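Local coordinates for protein arginyl-trna synthetase (Thermus thermophilus, PDB 1IQ0) that probably attaches L-arginine to its cognate tRNA(Arg) at the expense of ATP, as a monomeric aminoacyl-tRNA synthetase, at residues Tyr472-His477 / Pro587-Met592. Sequence-based numbering, arbitrary orientation.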
loop_
_atom_site.group_PDB
_atom_site.type_symbol
_atom_site.label_atom_id
_atom_site.label_comp_id
_atom_site.label_asym_id
_atom_site.label_seq_id
_atom_site.Cartn_x
_atom_site.Cartn_y
_atom_site.Cartn_z
ATOM N N TYR A 472 -6.783 -18.423 -0.933
ATOM C CA TYR A 472 -5.827 -19.434 -1.396
ATOM C C TYR A 472 -4.585 -19.383 -0.510
ATOM O O TYR A 472 -4.152 -20.405 0.024
ATOM C CB TYR A 472 -5.420 -19.164 -2.849
ATOM C CG TYR A 472 -4.352 -20.093 -3.408
ATOM C CD1 TYR A 472 -4.646 -21.420 -3.745
ATOM C CD2 TYR A 472 -3.053 -19.635 -3.622
ATOM C CE1 TYR A 472 -3.672 -22.256 -4.282
ATOM C CE2 TYR A 472 -2.076 -20.457 -4.156
ATOM C CZ TYR A 472 -2.385 -21.765 -4.485
ATOM O OH TYR A 472 -1.405 -22.570 -5.028
ATOM N N VAL A 473 -4.021 -18.188 -0.346
ATOM C CA VAL A 473 -2.833 -18.025 0.485
ATOM C C VAL A 473 -3.159 -18.336 1.946
ATOM O O VAL A 473 -2.355 -18.954 2.655
ATOM C CB VAL A 473 -2.261 -16.590 0.387
ATOM C CG1 VAL A 473 -0.979 -16.478 1.208
ATOM C CG2 VAL A 473 -2.001 -16.231 -1.078
ATOM N N GLN A 474 -4.339 -17.916 2.403
ATOM C CA GLN A 474 -4.730 -18.185 3.784
ATOM C C GLN A 474 -4.812 -19.695 4.028
ATOM O O GLN A 474 -4.377 -20.189 5.068
ATOM C CB GLN A 474 -6.083 -17.539 4.103
ATOM C CG GLN A 474 -6.090 -16.005 4.153
ATOM C CD GLN A 474 -7.474 -15.449 4.469
ATOM O OE1 GLN A 474 -8.460 -15.809 3.823
ATOM N NE2 GLN A 474 -7.554 -14.571 5.463
ATOM N N TYR A 475 -5.358 -20.426 3.059
ATOM C CA TYR A 475 -5.499 -21.874 3.186
ATOM C C TYR A 475 -4.136 -22.569 3.278
ATOM O O TYR A 475 -3.965 -23.520 4.038
ATOM C CB TYR A 475 -6.285 -22.440 2.000
ATOM C CG TYR A 475 -6.652 -23.893 2.185
ATOM C CD1 TYR A 475 -7.594 -24.276 3.142
ATOM C CD2 TYR A 475 -6.025 -24.891 1.439
ATOM C CE1 TYR A 475 -7.903 -25.616 3.352
ATOM C CE2 TYR A 475 -6.325 -26.237 1.644
ATOM C CZ TYR A 475 -7.264 -26.593 2.601
ATOM O OH TYR A 475 -7.559 -27.920 2.814
ATOM N N ALA A 476 -3.170 -22.092 2.502
ATOM C CA ALA A 476 -1.829 -22.661 2.532
ATOM C C ALA A 476 -1.244 -22.447 3.929
ATOM O O ALA A 476 -0.546 -23.313 4.458
ATOM C CB ALA A 476 -0.946 -21.992 1.470
ATOM N N HIS A 477 -1.534 -21.291 4.526
ATOM C CA HIS A 477 -1.046 -21.005 5.869
ATOM C C HIS A 477 -1.695 -21.932 6.892
ATOM O O HIS A 477 -1.015 -22.465 7.772
ATOM C CB HIS A 477 -1.337 -19.554 6.273
ATOM C CG HIS A 477 -1.053 -19.271 7.717
ATOM N ND1 HIS A 477 -1.968 -19.516 8.717
ATOM C CD2 HIS A 477 0.070 -18.828 8.335
ATOM C CE1 HIS A 477 -1.425 -19.237 9.889
ATOM N NE2 HIS A 477 -0.188 -18.817 9.684
ATOM N N PRO A 587 -5.711 -11.291 7.647
ATOM C CA PRO A 587 -5.498 -12.184 8.788
ATOM C C PRO A 587 -5.141 -13.602 8.315
ATOM O O PRO A 587 -5.442 -13.981 7.181
ATOM C CB PRO A 587 -6.830 -12.113 9.530
ATOM C CG PRO A 587 -7.814 -11.864 8.426
ATOM C CD PRO A 587 -7.110 -10.836 7.586
ATOM N N ALA A 588 -4.488 -14.374 9.180
ATOM C CA ALA A 588 -4.066 -15.728 8.833
ATOM C C ALA A 588 -4.735 -16.792 9.692
ATOM O O ALA A 588 -4.208 -17.180 10.727
ATOM C CB ALA A 588 -2.556 -15.841 8.962
ATOM N N PRO A 589 -5.907 -17.285 9.259
ATOM C CA PRO A 589 -6.671 -18.313 9.976
ATOM C C PRO A 589 -5.839 -19.573 10.206
ATOM O O PRO A 589 -5.191 -20.068 9.285
ATOM C CB PRO A 589 -7.851 -18.581 9.042
ATOM C CG PRO A 589 -8.004 -17.300 8.291
ATOM C CD PRO A 589 -6.582 -16.918 8.002
ATOM N N GLU A 590 -5.853 -20.084 11.434
ATOM C CA GLU A 590 -5.103 -21.295 11.757
ATOM C C GLU A 590 -5.912 -22.520 11.351
ATOM O O GLU A 590 -5.356 -23.531 10.918
ATOM C CB GLU A 590 -4.807 -21.371 13.256
ATOM C CG GLU A 590 -4.055 -20.180 13.819
ATOM C CD GLU A 590 -3.629 -20.394 15.262
ATOM O OE1 GLU A 590 -4.396 -21.020 16.020
ATOM O OE2 GLU A 590 -2.533 -19.928 15.639
ATOM N N VAL A 591 -7.231 -22.417 11.492
ATOM C CA VAL A 591 -8.126 -23.516 11.155
ATOM C C VAL A 591 -9.065 -23.163 10.001
ATOM O O VAL A 591 -9.798 -22.176 10.065
ATOM C CB VAL A 591 -8.979 -23.919 12.377
ATOM C CG1 VAL A 591 -9.823 -25.148 12.046
ATOM C CG2 VAL A 591 -8.078 -24.185 13.574
ATOM N N MET A 592 -9.048 -23.983 8.954
ATOM C CA MET A 592 -9.900 -23.758 7.788
ATOM C C MET A 592 -10.353 -25.079 7.177
ATOM O O MET A 592 -9.542 -25.977 6.955
ATOM C CB MET A 592 -9.149 -22.936 6.734
ATOM C CG MET A 592 -8.771 -21.533 7.201
ATOM S SD MET A 592 -7.875 -20.588 5.958
ATOM C CE MET A 592 -9.233 -19.932 4.997
#
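The CA atoms of Q474 and A588 come within 5.7 Å where helix 470-487 meets the irregular C-terminal tail 587-592. The CA atoms of Y475 and M592, the last residue of the chain, are next, 6.6 Å apart. The CB of Q474 points to the tail. With CD anti (chi2 180°) the chain runs out extended. NE2 of Q474 gives a nearly straight hydrogen bond of 2.8 Å to O of P587. That oxygen lies close to the amide plane of Q474. NE2 also bonds to O of M436, so two backbone carbonyls grip the amide nitrogen. CD of P589 packs 3.6 Å from NE2 of Q474. Both segments belong to the all-helical DALR anticodon-binding domain, found in arginyl- and some other synthetases. Here the tail after helix 562-583 lies against helix 470-487, and helix 430-448 packs on P587, P589 and M592. CG of H477 is anti to the backbone N (chi1 171°), which puts this ring atom beside A588. CB of A588 sits over the centre of the H477 ring in a CH-pi contact, 3.7 Å from the centroid. At the ring edge, ND1 of H477 makes a weak hydrogen bond of 3.3 Å to O of P589. M592 lays SD 3.6 Å from O of Q474, while its CB meets CD1 of Y475 at 4.1 Å.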